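Local structure of protein arginine N-methyltransferase SFM1 (Saccharomyces cerevisiae, 5C74) at residues Arg131-Lys136 and Asp141-Thr146; Tyr165-Phe168 and Glu174-Glu177; Thr176-Arg181 and Asp198-Asp203; Phe180-Asp185 and Pro190-Gly195. The protein transfers a methyl group from S-adenosyl-L-methionine to one arginine of ribosomal protein S3, acting as a protein-arginine monomethyltransferase of the SPOUT superfamily. All coordinates share one frame; numbering follows the deposited sequence.

The four contacts follow the C-terminal half of the chain outward. Interaction 1 comes first and lies deepest, about 9 Å from the chain's centre, where the loop after strand 128-131 meets helix 140-151. Interaction 2 is the hairpin of strands 162-169 and 174-177, with its centre about 21 Å from that of interaction 1. Interaction 3 shares Thr-176 and Glu-177 with it, lies about 6 Å away between centres, and lays helix 196-205 against the same small antiparallel sheet. Interaction 4 returns along strand 181-183, outermost on the sheet's other side within this chain, and its side chains touch helix 140-151, joining that sheet to the methyltransferase core. Interactions 2 and 3 also touch the second subunit, into which the sheet continues.

Interaction 1: Arg131-Lys136 and Asp141-Thr146; sequences RRLGDK and DTAIRT
Leu-133 reaches across to Ala-143 and Thr-146 on the flank of helix 140-151. Its CB points toward the helix but makes no close contact there; CG lies beside the backbone N and anti to the carbonyl carbon (chi1 -73°), and with CD1 anti to CA (chi2 176°) the side chain extends far enough to bridge a CA-CA separation of 7.4 Å between Leu-133 and Ala-143. At the tip the two methyls divide the work. CD1 meets Ala-143, lying 3.9 Å from its CB and 3.7 Å from its O, a carbonyl that also accepts the hydroxyl of Thr-147. CD2 faces the next turn of the helix, 4.3 Å from Thr-146 CG2, a looser touch. This loop follows strand 128-131, an outermost strand of the six-stranded parallel sheet that forms the core of the SPOUT fold, and Leu-133 also packs on Phe-102 of that sheet and on Leu-91, so its methyls have largely apolar, buried surroundings beside one carbonyl oxygen. Thr-146 can offer a methyl here because its hydroxyl is turned back to the helix: OG1 donates to Thr-142 O at 2.9 Å. The same oxygen takes the helical bond from Thr-146 N at 2.8 Å, the two donors arriving from opposite faces of the carbonyl plane. On the loop side, Arg-132 folds its guanidinium over the following backbone, with Gly-134 C lying 3.6 Å above its plane. Asp-90 receives both the NE of that arginine and the N of Gly-134, and the positive phi of Gly-134 lets the chain turn away directly after Leu-133.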
loop_
_atom_site.group_PDB
_atom_site.type_symbol
_atom_site.label_atom_id
_atom_site.label_comp_id
_atom_site.label_asym_id
_atom_site.label_seq_id
_atom_site.Cartn_x
_atom_site.Cartn_y
_atom_site.Cartn_z
ATOM N N ARG A 131 10.899 -23.860 -6.524
ATOM C CA ARG A 131 9.712 -24.679 -6.781
ATOM C C ARG A 131 8.607 -23.838 -7.374
ATOM O O ARG A 131 8.468 -22.663 -7.044
ATOM C CB ARG A 131 9.193 -25.338 -5.508
ATOM C CG ARG A 131 10.060 -26.485 -5.004
ATOM C CD ARG A 131 10.000 -27.682 -5.930
ATOM N NE ARG A 131 10.613 -28.853 -5.302
ATOM C CZ ARG A 131 11.879 -29.206 -5.479
ATOM N NH1 ARG A 131 12.667 -28.466 -6.254
ATOM N NH2 ARG A 131 12.361 -30.286 -4.866
ATOM N N ARG A 132 7.806 -24.459 -8.233
ATOM C CA ARG A 132 6.594 -23.844 -8.756
ATOM C C ARG A 132 5.390 -24.228 -7.896
ATOM O O ARG A 132 5.415 -25.249 -7.220
ATOM C CB ARG A 132 6.368 -24.298 -10.216
ATOM C CG ARG A 132 5.411 -23.441 -11.008
ATOM C CD ARG A 132 5.210 -24.005 -12.419
ATOM N NE ARG A 132 4.528 -25.301 -12.398
ATOM C CZ ARG A 132 3.950 -25.859 -13.460
ATOM N NH1 ARG A 132 3.962 -25.235 -14.631
ATOM N NH2 ARG A 132 3.351 -27.040 -13.350
ATOM N N LEU A 133 4.337 -23.411 -7.919
ATOM C CA LEU A 133 3.049 -23.821 -7.361
ATOM C C LEU A 133 1.989 -23.792 -8.466
ATOM O O LEU A 133 1.089 -22.949 -8.452
ATOM C CB LEU A 133 2.611 -22.909 -6.208
ATOM C CG LEU A 133 3.314 -22.988 -4.858
ATOM C CD1 LEU A 133 2.742 -21.893 -3.926
ATOM C CD2 LEU A 133 3.161 -24.372 -4.221
ATOM N N GLY A 134 2.106 -24.702 -9.425
ATOM C CA GLY A 134 1.176 -24.742 -10.545
ATOM C C GLY A 134 1.451 -23.653 -11.561
ATOM O O GLY A 134 2.331 -22.818 -11.366
ATOM N N ASP A 135 0.705 -23.642 -12.658
ATOM C CA ASP A 135 1.060 -22.718 -13.727
ATOM C C ASP A 135 0.180 -21.476 -13.758
ATOM O O ASP A 135 0.148 -20.755 -14.754
ATOM C CB ASP A 135 1.019 -23.437 -15.078
ATOM C CG ASP A 135 -0.364 -23.884 -15.464
ATOM O OD1 ASP A 135 -1.294 -23.805 -14.638
ATOM O OD2 ASP A 135 -0.517 -24.347 -16.609
ATOM N N LYS A 136 -0.518 -21.204 -12.665
ATOM C CA LYS A 136 -1.298 -19.969 -12.602
ATOM C C LYS A 136 -0.974 -19.135 -11.374
ATOM O O LYS A 136 -0.845 -19.657 -10.265
ATOM C CB LYS A 136 -2.791 -20.283 -12.656
ATOM C CG LYS A 136 -3.210 -20.751 -14.063
ATOM C CD LYS A 136 -4.700 -20.656 -14.299
ATOM C CE LYS A 136 -4.999 -20.814 -15.792
ATOM N NZ LYS A 136 -4.182 -21.901 -16.396
ATOM N N ASP A 141 -1.671 -14.909 -0.047
ATOM C CA ASP A 141 -2.356 -15.712 0.971
ATOM C C ASP A 141 -2.835 -17.052 0.415
ATOM O O ASP A 141 -2.828 -18.057 1.128
ATOM C CB ASP A 141 -3.528 -14.952 1.574
ATOM C CG ASP A 141 -4.585 -14.631 0.559
ATOM O OD1 ASP A 141 -4.282 -13.850 -0.367
ATOM O OD2 ASP A 141 -5.715 -15.147 0.694
ATOM N N THR A 142 -3.233 -17.076 -0.853
ATOM C CA THR A 142 -3.633 -18.336 -1.498
ATOM C C THR A 142 -2.418 -19.270 -1.658
ATOM O O THR A 142 -2.513 -20.490 -1.424
ATOM C CB THR A 142 -4.266 -18.098 -2.881
ATOM O OG1 THR A 142 -5.514 -17.409 -2.728
ATOM C CG2 THR A 142 -4.531 -19.440 -3.561
ATOM N N ALA A 143 -1.281 -18.693 -2.046
ATOM C CA ALA A 143 -0.059 -19.470 -2.240
ATOM C C ALA A 143 0.361 -20.111 -0.925
ATOM O O ALA A 143 0.792 -21.267 -0.901
ATOM C CB ALA A 143 1.071 -18.602 -2.786
ATOM N N ILE A 144 0.237 -19.355 0.159
ATOM C CA ILE A 144 0.585 -19.872 1.472
ATOM C C ILE A 144 -0.415 -20.944 1.895
ATOM O O ILE A 144 -0.012 -21.981 2.412
ATOM C CB ILE A 144 0.678 -18.740 2.510
ATOM C CG1 ILE A 144 1.920 -17.899 2.176
ATOM C CG2 ILE A 144 0.752 -19.319 3.950
ATOM C CD1 ILE A 144 2.203 -16.763 3.124
ATOM N N ARG A 145 -1.707 -20.736 1.636
ATOM C CA ARG A 145 -2.674 -21.791 1.961
ATOM C C ARG A 145 -2.345 -23.062 1.181
ATOM O O ARG A 145 -2.396 -24.171 1.714
ATOM C CB ARG A 145 -4.114 -21.358 1.655
ATOM C CG ARG A 145 -5.134 -22.460 1.874
ATOM C CD ARG A 145 -6.553 -21.913 1.814
ATOM N NE ARG A 145 -6.808 -21.073 2.965
ATOM C CZ ARG A 145 -7.217 -21.550 4.134
ATOM N NH1 ARG A 145 -7.443 -22.854 4.279
ATOM N NH2 ARG A 145 -7.416 -20.728 5.146
ATOM N N THR A 146 -2.017 -22.889 -0.089
ATOM C CA THR A 146 -1.703 -24.013 -0.947
ATOM C C THR A 146 -0.480 -24.747 -0.433
ATOM O O THR A 146 -0.459 -25.975 -0.389
ATOM C CB THR A 146 -1.467 -23.566 -2.397
ATOM O OG1 THR A 146 -2.679 -22.991 -2.921
ATOM C CG2 THR A 146 -1.051 -24.761 -3.256
#

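Interaction 2: Tyr165-Phe168 and Glu174-Glu177; sequences YPEF and EATE. With NI (nickel (II) ion), chain E.
Phe-168 and Thr-176 form the hydrogen-bonded pair of an antiparallel beta hairpin built from strands 162-169 and 174-177. The backbone bonds run both ways: Phe-168 N to Thr-176 O at 2.8 Å, nearly straight at 175°, and Thr-176 N to Phe-168 O, also 2.8 Å. Weaker CA-H...O contacts fill in between them; Ala-175 CA, for one, approaches Phe-168 O to 3.2 Å. Glu-167 and Glu-177 make the neighbouring non-hydrogen-bonded pair.

Side-chain packing is carried by that face. The extended Glu-167 lays its CG against Ala-175 CB, 3.7 Å away. Glu-177, with CG anti to its backbone N (chi1 169°), brings its carboxylate to the ring edge of Tyr-165, CD lying 3.4 Å from Tyr-165 CD2 with the two planes 87° apart.

Among the polar links, one water donates to Tyr-165 O (2.8 Å) and to Glu-177 OE2 (2.7 Å). Glu-174 binds a nickel ion through both carboxylate oxygens, OE1 at 1.9 Å, in company with His-208 and His-210 of the same chain.

Across the subunit interface, Glu-167 OE1 and Glu-177 OE1 are hydrogen-bonded to His-211 and His-209 of the second subunit. All these histidines belong to the C-terminal histidine tag, so these hydrogen bonds and the nickel site probably reflect the construct more than catalysis.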
loop_
_atom_site.group_PDB
_atom_site.type_symbol
_atom_site.label_atom_id
_atom_site.label_comp_id
_atom_site.label_asym_id
_atom_site.label_seq_id
_atom_site.Cartn_x
_atom_site.Cartn_y
_atom_site.Cartn_z
ATOM N N TYR A 165 -9.696 -17.628 -11.885
ATOM C CA TYR A 165 -10.315 -16.390 -12.323
ATOM C C TYR A 165 -11.783 -16.267 -11.904
ATOM O O TYR A 165 -12.654 -16.062 -12.748
ATOM C CB TYR A 165 -10.194 -16.270 -13.840
ATOM C CG TYR A 165 -8.841 -15.779 -14.305
ATOM C CD1 TYR A 165 -7.680 -16.482 -14.006
ATOM C CD2 TYR A 165 -8.732 -14.625 -15.064
ATOM C CE1 TYR A 165 -6.445 -16.039 -14.438
ATOM C CE2 TYR A 165 -7.502 -14.173 -15.494
ATOM C CZ TYR A 165 -6.362 -14.883 -15.185
ATOM O OH TYR A 165 -5.143 -14.417 -15.628
ATOM N N PRO A 166 -12.063 -16.382 -10.596
ATOM C CA PRO A 166 -13.458 -16.251 -10.177
ATOM C C PRO A 166 -14.004 -14.880 -10.512
ATOM O O PRO A 166 -13.254 -13.904 -10.523
ATOM C CB PRO A 166 -13.392 -16.428 -8.671
ATOM C CG PRO A 166 -12.004 -15.954 -8.308
ATOM C CD PRO A 166 -11.154 -16.470 -9.442
ATOM N N GLU A 167 -15.296 -14.815 -10.785
ATOM C CA GLU A 167 -15.952 -13.541 -11.044
ATOM C C GLU A 167 -16.956 -13.274 -9.929
ATOM O O GLU A 167 -17.735 -14.160 -9.568
ATOM C CB GLU A 167 -16.647 -13.566 -12.412
ATOM C CG GLU A 167 -17.375 -12.285 -12.773
ATOM C CD GLU A 167 -18.064 -12.374 -14.130
ATOM O OE1 GLU A 167 -17.575 -11.744 -15.089
ATOM O OE2 GLU A 167 -19.092 -13.077 -14.238
ATOM N N PHE A 168 -16.925 -12.066 -9.376
ATOM C CA PHE A 168 -17.831 -11.684 -8.302
ATOM C C PHE A 168 -18.834 -10.653 -8.806
ATOM O O PHE A 168 -18.455 -9.536 -9.129
ATOM C CB PHE A 168 -17.045 -11.138 -7.117
ATOM C CG PHE A 168 -16.026 -12.108 -6.582
ATOM C CD1 PHE A 168 -16.385 -13.076 -5.649
ATOM C CD2 PHE A 168 -14.725 -12.077 -7.042
ATOM C CE1 PHE A 168 -15.442 -13.981 -5.158
ATOM C CE2 PHE A 168 -13.779 -12.971 -6.568
ATOM C CZ PHE A 168 -14.142 -13.935 -5.623
ATOM N N GLU A 174 -22.665 -5.113 -13.154
ATOM C CA GLU A 174 -21.310 -4.980 -12.623
ATOM C C GLU A 174 -20.817 -6.268 -11.989
ATOM O O GLU A 174 -21.459 -6.827 -11.103
ATOM C CB GLU A 174 -21.228 -3.860 -11.577
ATOM C CG GLU A 174 -21.537 -2.445 -12.060
ATOM C CD GLU A 174 -20.557 -1.928 -13.099
ATOM O OE1 GLU A 174 -19.426 -2.463 -13.181
ATOM O OE2 GLU A 174 -20.920 -0.973 -13.830
ATOM N N ALA A 175 -19.666 -6.732 -12.451
ATOM C CA ALA A 175 -18.999 -7.880 -11.837
ATOM C C ALA A 175 -17.513 -7.634 -11.918
ATOM O O ALA A 175 -17.056 -6.919 -12.801
ATOM C CB ALA A 175 -19.381 -9.175 -12.535
ATOM N N THR A 176 -16.759 -8.217 -10.991
ATOM C CA THR A 176 -15.313 -8.063 -11.002
ATOM C C THR A 176 -14.664 -9.426 -11.099
ATOM O O THR A 176 -14.983 -10.324 -10.324
ATOM C CB THR A 176 -14.803 -7.336 -9.746
ATOM O OG1 THR A 176 -15.356 -6.018 -9.708
ATOM C CG2 THR A 176 -13.274 -7.229 -9.769
ATOM N N GLU A 177 -13.764 -9.585 -12.067
ATOM C CA GLU A 177 -12.963 -10.800 -12.152
ATOM C C GLU A 177 -11.618 -10.594 -11.480
ATOM O O GLU A 177 -10.947 -9.589 -11.744
ATOM C CB GLU A 177 -12.762 -11.209 -13.611
ATOM C CG GLU A 177 -11.714 -12.309 -13.822
ATOM C CD GLU A 177 -11.493 -12.574 -15.305
ATOM O OE1 GLU A 177 -10.759 -11.801 -15.947
ATOM O OE2 GLU A 177 -12.075 -13.532 -15.838
HETATM NI NI NI E . -18.563 -1.459 -14.482
HETATM O O HOH W 1 -14.158 -14.868 -14.719
HETATM O O HOH W 2 -19.265 -0.064 -15.121
#

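Interaction 3: Thr176-Arg181 and Asp198-Asp203; sequences TEMPFR and DLIKKD. With NI (nickel (II) ion), chain F.
Ile-200 faces Thr-176 and Met-178 with both of its branches, because chi1 of -65° sets CG2 anti to the backbone N and swings CG1 anti to the carbonyl carbon. Met-178 is folded to meet it, bent at chi2 (-55°) and chi3 (-62°). Ile-200 CG2 packs against Thr-176 CB at 3.7 Å, while Ile-200 CD1 sits 3.8 Å from Met-178 SD. These oblique contacts lay helix 196-205 on strand 174-177 and on the loop leaving it. An alanine in place of Ile-200 loses both branches and is likely to leave the Met-178 thioether without its partner on the helix and free to turn.

Beside this apolar patch a water ties the two elements together: it accepts Thr-176 OG1 at 2.6 Å and donates to Ile-200 O (2.9 Å) and to Asp-203 OD1 (2.7 Å). That carboxylate oxygen also binds a nickel ion at 2.1 Å, with Asp-203 OD2 a longer second ligand; the tag histidines His-208 and His-210 of the second subunit help complete the site. Asp-203 OD1 thus serves metal and water at once, and the nickel would probably draw charge from it. The shared coordination joins the helix end to the neighbouring subunit.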
loop_
_atom_site.group_PDB
_atom_site.type_symbol
_atom_site.label_atom_id
_atom_site.label_comp_id
_atom_site.label_asym_id
_atom_site.label_seq_id
_atom_site.Cartn_x
_atom_site.Cartn_y
_atom_site.Cartn_z
ATOM N N THR A 176 -16.759 -8.217 -10.991
ATOM C CA THR A 176 -15.313 -8.063 -11.002
ATOM C C THR A 176 -14.664 -9.426 -11.099
ATOM O O THR A 176 -14.983 -10.324 -10.324
ATOM C CB THR A 176 -14.803 -7.336 -9.746
ATOM O OG1 THR A 176 -15.356 -6.018 -9.708
ATOM C CG2 THR A 176 -13.274 -7.229 -9.769
ATOM N N GLU A 177 -13.764 -9.585 -12.067
ATOM C CA GLU A 177 -12.963 -10.800 -12.152
ATOM C C GLU A 177 -11.618 -10.594 -11.480
ATOM O O GLU A 177 -10.947 -9.589 -11.744
ATOM C CB GLU A 177 -12.762 -11.209 -13.611
ATOM C CG GLU A 177 -11.714 -12.309 -13.822
ATOM C CD GLU A 177 -11.493 -12.574 -15.305
ATOM O OE1 GLU A 177 -10.759 -11.801 -15.947
ATOM O OE2 GLU A 177 -12.075 -13.532 -15.838
ATOM N N MET A 178 -11.260 -11.520 -10.583
ATOM C CA MET A 178 -9.939 -11.573 -9.937
ATOM C C MET A 178 -9.100 -12.610 -10.667
ATOM O O MET A 178 -9.393 -13.805 -10.606
ATOM C CB MET A 178 -10.045 -11.922 -8.441
ATOM C CG MET A 178 -10.842 -10.898 -7.622
ATOM S SD MET A 178 -10.286 -9.152 -7.714
ATOM C CE MET A 178 -8.639 -9.287 -7.049
ATOM N N PRO A 179 -8.058 -12.153 -11.378
ATOM C CA PRO A 179 -7.313 -12.995 -12.313
ATOM C C PRO A 179 -6.282 -13.868 -11.633
ATOM O O PRO A 179 -5.102 -13.784 -11.967
ATOM C CB PRO A 179 -6.629 -11.966 -13.225
ATOM C CG PRO A 179 -6.409 -10.790 -12.318
ATOM C CD PRO A 179 -7.648 -10.733 -11.467
ATOM N N PHE A 180 -6.738 -14.697 -10.697
ATOM C CA PHE A 180 -5.869 -15.562 -9.919
ATOM C C PHE A 180 -6.526 -16.902 -9.749
ATOM O O PHE A 180 -7.732 -17.045 -9.945
ATOM C CB PHE A 180 -5.579 -14.960 -8.541
ATOM C CG PHE A 180 -4.952 -13.612 -8.610
ATOM C CD1 PHE A 180 -3.580 -13.488 -8.781
ATOM C CD2 PHE A 180 -5.727 -12.471 -8.526
ATOM C CE1 PHE A 180 -2.988 -12.227 -8.868
ATOM C CE2 PHE A 180 -5.144 -11.218 -8.616
ATOM C CZ PHE A 180 -3.774 -11.100 -8.788
ATOM N N ARG A 181 -5.718 -17.878 -9.363
ATOM C CA ARG A 181 -6.225 -19.171 -8.983
ATOM C C ARG A 181 -6.432 -19.142 -7.476
ATOM O O ARG A 181 -5.515 -18.762 -6.743
ATOM C CB ARG A 181 -5.232 -20.264 -9.388
ATOM C CG ARG A 181 -5.504 -21.624 -8.765
ATOM C CD ARG A 181 -4.577 -22.677 -9.389
ATOM N NE ARG A 181 -4.995 -23.007 -10.748
ATOM C CZ ARG A 181 -4.249 -23.655 -11.642
ATOM N NH1 ARG A 181 -3.004 -24.032 -11.351
ATOM N NH2 ARG A 181 -4.754 -23.908 -12.847
ATOM N N ASP A 198 -15.520 -7.340 0.468
ATOM C CA ASP A 198 -16.002 -5.987 0.742
ATOM C C ASP A 198 -15.183 -4.942 0.000
ATOM O O ASP A 198 -15.737 -3.980 -0.531
ATOM C CB ASP A 198 -15.964 -5.662 2.239
ATOM C CG ASP A 198 -17.104 -6.293 3.006
ATOM O OD1 ASP A 198 -18.028 -6.842 2.369
ATOM O OD2 ASP A 198 -17.064 -6.246 4.251
ATOM N N LEU A 199 -13.863 -5.113 -0.004
ATOM C CA LEU A 199 -12.983 -4.168 -0.699
ATOM C C LEU A 199 -13.246 -4.217 -2.209
ATOM O O LEU A 199 -13.260 -3.186 -2.884
ATOM C CB LEU A 199 -11.519 -4.485 -0.403
ATOM C CG LEU A 199 -10.485 -3.386 -0.620
ATOM C CD1 LEU A 199 -10.770 -2.209 0.316
ATOM C CD2 LEU A 199 -9.076 -3.915 -0.404
ATOM N N ILE A 200 -13.455 -5.419 -2.735
ATOM C CA ILE A 200 -13.752 -5.563 -4.164
ATOM C C ILE A 200 -15.070 -4.867 -4.490
ATOM O O ILE A 200 -15.192 -4.153 -5.501
ATOM C CB ILE A 200 -13.816 -7.040 -4.589
ATOM C CG1 ILE A 200 -12.440 -7.692 -4.429
ATOM C CG2 ILE A 200 -14.259 -7.148 -6.055
ATOM C CD1 ILE A 200 -12.449 -9.215 -4.641
ATOM N N LYS A 201 -16.053 -5.066 -3.618
ATOM C CA LYS A 201 -17.358 -4.422 -3.785
ATOM C C LYS A 201 -17.240 -2.904 -3.723
ATOM O O LYS A 201 -17.859 -2.194 -4.511
ATOM C CB LYS A 201 -18.345 -4.934 -2.729
ATOM C CG LYS A 201 -19.710 -4.246 -2.765
ATOM C CD LYS A 201 -20.759 -5.067 -2.018
ATOM C CE LYS A 201 -20.307 -5.392 -0.597
ATOM N NZ LYS A 201 -21.445 -5.751 0.300
ATOM N N LYS A 202 -16.435 -2.401 -2.791
ATOM C CA LYS A 202 -16.204 -0.966 -2.692
ATOM C C LYS A 202 -15.613 -0.407 -3.988
ATOM O O LYS A 202 -16.054 0.628 -4.494
ATOM C CB LYS A 202 -15.279 -0.668 -1.520
ATOM C CG LYS A 202 -14.926 0.793 -1.304
ATOM C CD LYS A 202 -13.863 0.894 -0.208
ATOM C CE LYS A 202 -13.322 2.309 -0.061
ATOM N NZ LYS A 202 -14.322 3.209 0.558
ATOM N N ASP A 203 -14.623 -1.105 -4.532
ATOM C CA ASP A 203 -14.016 -0.684 -5.789
ATOM C C ASP A 203 -15.038 -0.709 -6.934
ATOM O O ASP A 203 -15.024 0.155 -7.810
ATOM C CB ASP A 203 -12.807 -1.574 -6.097
ATOM C CG ASP A 203 -12.273 -1.376 -7.499
ATOM O OD1 ASP A 203 -12.889 -1.940 -8.421
ATOM O OD2 ASP A 203 -11.233 -0.696 -7.669
HETATM NI NI NI F . -11.709 -1.306 -10.100
HETATM O O HOH W 3 -14.135 -4.284 -8.156
HETATM O O HOH W 4 -13.015 0.816 -9.603
#

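Interaction 4: Phe180-Asp185 and Pro190-Gly195; sequences FRYVLD and PILPEG
Tyr-182 and Leu-192 are at the apolar centre of a hairpin-like reversal, in which the chain leaves strand 181-183 of the small antiparallel sheet and doubles back through a single backbone bridge between Leu-184 and Pro-190. Leu-192 CD2 comes obliquely to the ring, 3.4 Å from Tyr-182 CE2, and Pro-190 CB rests on Tyr-182 CB at 3.8 Å. The ring also packs on Pro-166 of the adjacent strand and on Thr-142 of helix 140-151. Replacing Tyr-182 by an alanine would probably open a gap where the ring lay, leaving the Leu-192 methyl without its mate and the sheet less firmly packed against that helix.

Outward from the ring, Val-183 and Ile-191 lie side by side and point the same way, with Val-183 CG1 3.9 Å from Ile-191 CD1. Between them Ile-191 N donates to Val-183 O at 2.8 Å, running nearly along the C=O axis. A water extends the pairing where the backbones part, accepting from Val-183 N and donating to Ile-191 O.

Asp-185 closes the polar edge: its OD1 accepts the backbone N-H groups of Glu-187 and Lys-189, holding the turn, while a second water donates to its OD2 at 2.7 Å and to Pro-190 O at 2.8 Å.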
loop_
_atom_site.group_PDB
_atom_site.type_symbol
_atom_site.label_atom_id
_atom_site.label_comp_id
_atom_site.label_asym_id
_atom_site.label_seq_id
_atom_site.Cartn_x
_atom_site.Cartn_y
_atom_site.Cartn_z
ATOM N N PHE A 180 -6.738 -14.697 -10.697
ATOM C CA PHE A 180 -5.869 -15.562 -9.919
ATOM C C PHE A 180 -6.526 -16.902 -9.749
ATOM O O PHE A 180 -7.732 -17.045 -9.945
ATOM C CB PHE A 180 -5.579 -14.960 -8.541
ATOM C CG PHE A 180 -4.952 -13.612 -8.610
ATOM C CD1 PHE A 180 -3.580 -13.488 -8.781
ATOM C CD2 PHE A 180 -5.727 -12.471 -8.526
ATOM C CE1 PHE A 180 -2.988 -12.227 -8.868
ATOM C CE2 PHE A 180 -5.144 -11.218 -8.616
ATOM C CZ PHE A 180 -3.774 -11.100 -8.788
ATOM N N ARG A 181 -5.718 -17.878 -9.363
ATOM C CA ARG A 181 -6.225 -19.171 -8.983
ATOM C C ARG A 181 -6.432 -19.142 -7.476
ATOM O O ARG A 181 -5.515 -18.762 -6.743
ATOM C CB ARG A 181 -5.232 -20.264 -9.388
ATOM C CG ARG A 181 -5.504 -21.624 -8.765
ATOM C CD ARG A 181 -4.577 -22.677 -9.389
ATOM N NE ARG A 181 -4.995 -23.007 -10.748
ATOM C CZ ARG A 181 -4.249 -23.655 -11.642
ATOM N NH1 ARG A 181 -3.004 -24.032 -11.351
ATOM N NH2 ARG A 181 -4.754 -23.908 -12.847
ATOM N N TYR A 182 -7.631 -19.518 -7.021
ATOM C CA TYR A 182 -7.946 -19.526 -5.588
ATOM C C TYR A 182 -8.283 -20.928 -5.091
ATOM O O TYR A 182 -8.791 -21.753 -5.847
ATOM C CB TYR A 182 -9.130 -18.607 -5.276
ATOM C CG TYR A 182 -8.875 -17.129 -5.464
ATOM C CD1 TYR A 182 -9.008 -16.542 -6.716
ATOM C CD2 TYR A 182 -8.525 -16.316 -4.389
ATOM C CE1 TYR A 182 -8.793 -15.174 -6.901
ATOM C CE2 TYR A 182 -8.311 -14.943 -4.562
ATOM C CZ TYR A 182 -8.446 -14.386 -5.821
ATOM O OH TYR A 182 -8.236 -13.031 -6.007
ATOM N N VAL A 183 -8.036 -21.182 -3.811
ATOM C CA VAL A 183 -8.461 -22.439 -3.189
ATOM C C VAL A 183 -9.948 -22.340 -2.874
ATOM O O VAL A 183 -10.410 -21.297 -2.411
ATOM C CB VAL A 183 -7.668 -22.727 -1.881
ATOM C CG1 VAL A 183 -8.210 -23.975 -1.174
ATOM C CG2 VAL A 183 -6.177 -22.876 -2.191
ATOM N N LEU A 184 -10.692 -23.413 -3.128
ATOM C CA LEU A 184 -12.108 -23.454 -2.802
ATOM C C LEU A 184 -12.359 -23.882 -1.363
ATOM O O LEU A 184 -11.664 -24.767 -0.846
ATOM C CB LEU A 184 -12.828 -24.413 -3.737
ATOM C CG LEU A 184 -12.988 -23.886 -5.163
ATOM C CD1 LEU A 184 -13.563 -24.974 -6.045
ATOM C CD2 LEU A 184 -13.897 -22.644 -5.166
ATOM N N ASP A 185 -13.366 -23.286 -0.731
ATOM C CA ASP A 185 -13.842 -23.805 0.547
ATOM C C ASP A 185 -14.799 -24.962 0.283
ATOM O O ASP A 185 -15.026 -25.344 -0.870
ATOM C CB ASP A 185 -14.490 -22.703 1.413
ATOM C CG ASP A 185 -15.791 -22.122 0.825
ATOM O OD1 ASP A 185 -16.459 -22.749 -0.026
ATOM O OD2 ASP A 185 -16.159 -21.009 1.262
ATOM N N PRO A 190 -14.471 -19.431 -3.548
ATOM C CA PRO A 190 -13.047 -19.136 -3.389
ATOM C C PRO A 190 -12.774 -18.560 -1.994
ATOM O O PRO A 190 -13.574 -17.793 -1.450
ATOM C CB PRO A 190 -12.769 -18.119 -4.510
ATOM C CG PRO A 190 -14.110 -17.449 -4.757
ATOM C CD PRO A 190 -15.142 -18.537 -4.518
ATOM N N ILE A 191 -11.661 -18.966 -1.398
ATOM C CA ILE A 191 -11.289 -18.476 -0.084
ATOM C C ILE A 191 -10.551 -17.160 -0.224
ATOM O O ILE A 191 -9.470 -17.115 -0.814
ATOM C CB ILE A 191 -10.407 -19.497 0.667
ATOM C CG1 ILE A 191 -11.220 -20.775 0.932
ATOM C CG2 ILE A 191 -9.869 -18.905 1.977
ATOM C CD1 ILE A 191 -10.360 -21.954 1.438
ATOM N N LEU A 192 -11.157 -16.102 0.306
ATOM C CA LEU A 192 -10.580 -14.755 0.285
ATOM C C LEU A 192 -10.273 -14.306 1.702
ATOM O O LEU A 192 -10.940 -14.736 2.633
ATOM C CB LEU A 192 -11.549 -13.746 -0.353
ATOM C CG LEU A 192 -12.072 -13.857 -1.783
ATOM C CD1 LEU A 192 -12.502 -12.495 -2.306
ATOM C CD2 LEU A 192 -11.072 -14.465 -2.708
ATOM N N PRO A 193 -9.291 -13.399 1.874
ATOM C CA PRO A 193 -9.051 -12.814 3.197
ATOM C C PRO A 193 -10.319 -12.174 3.736
ATOM O O PRO A 193 -11.131 -11.685 2.938
ATOM C CB PRO A 193 -7.978 -11.742 2.922
ATOM C CG PRO A 193 -7.252 -12.261 1.709
ATOM C CD PRO A 193 -8.335 -12.914 0.864
ATOM N N GLU A 194 -10.497 -12.161 5.054
ATOM C CA GLU A 194 -11.581 -11.396 5.638
ATOM C C GLU A 194 -11.519 -9.972 5.090
ATOM O O GLU A 194 -10.433 -9.390 4.995
ATOM C CB GLU A 194 -11.492 -11.395 7.170
ATOM C CG GLU A 194 -11.618 -12.787 7.791
ATOM C CD GLU A 194 -11.597 -12.770 9.324
ATOM O OE1 GLU A 194 -11.546 -11.675 9.925
ATOM O OE2 GLU A 194 -11.637 -13.863 9.926
ATOM N N GLY A 195 -12.668 -9.430 4.691
ATOM C CA GLY A 195 -12.714 -8.054 4.235
ATOM C C GLY A 195 -12.415 -7.838 2.759
ATOM O O GLY A 195 -12.691 -6.761 2.231
HETATM O O HOH W 5 -7.573 -18.967 -1.954
HETATM O O HOH W 6 -15.117 -18.579 0.739
#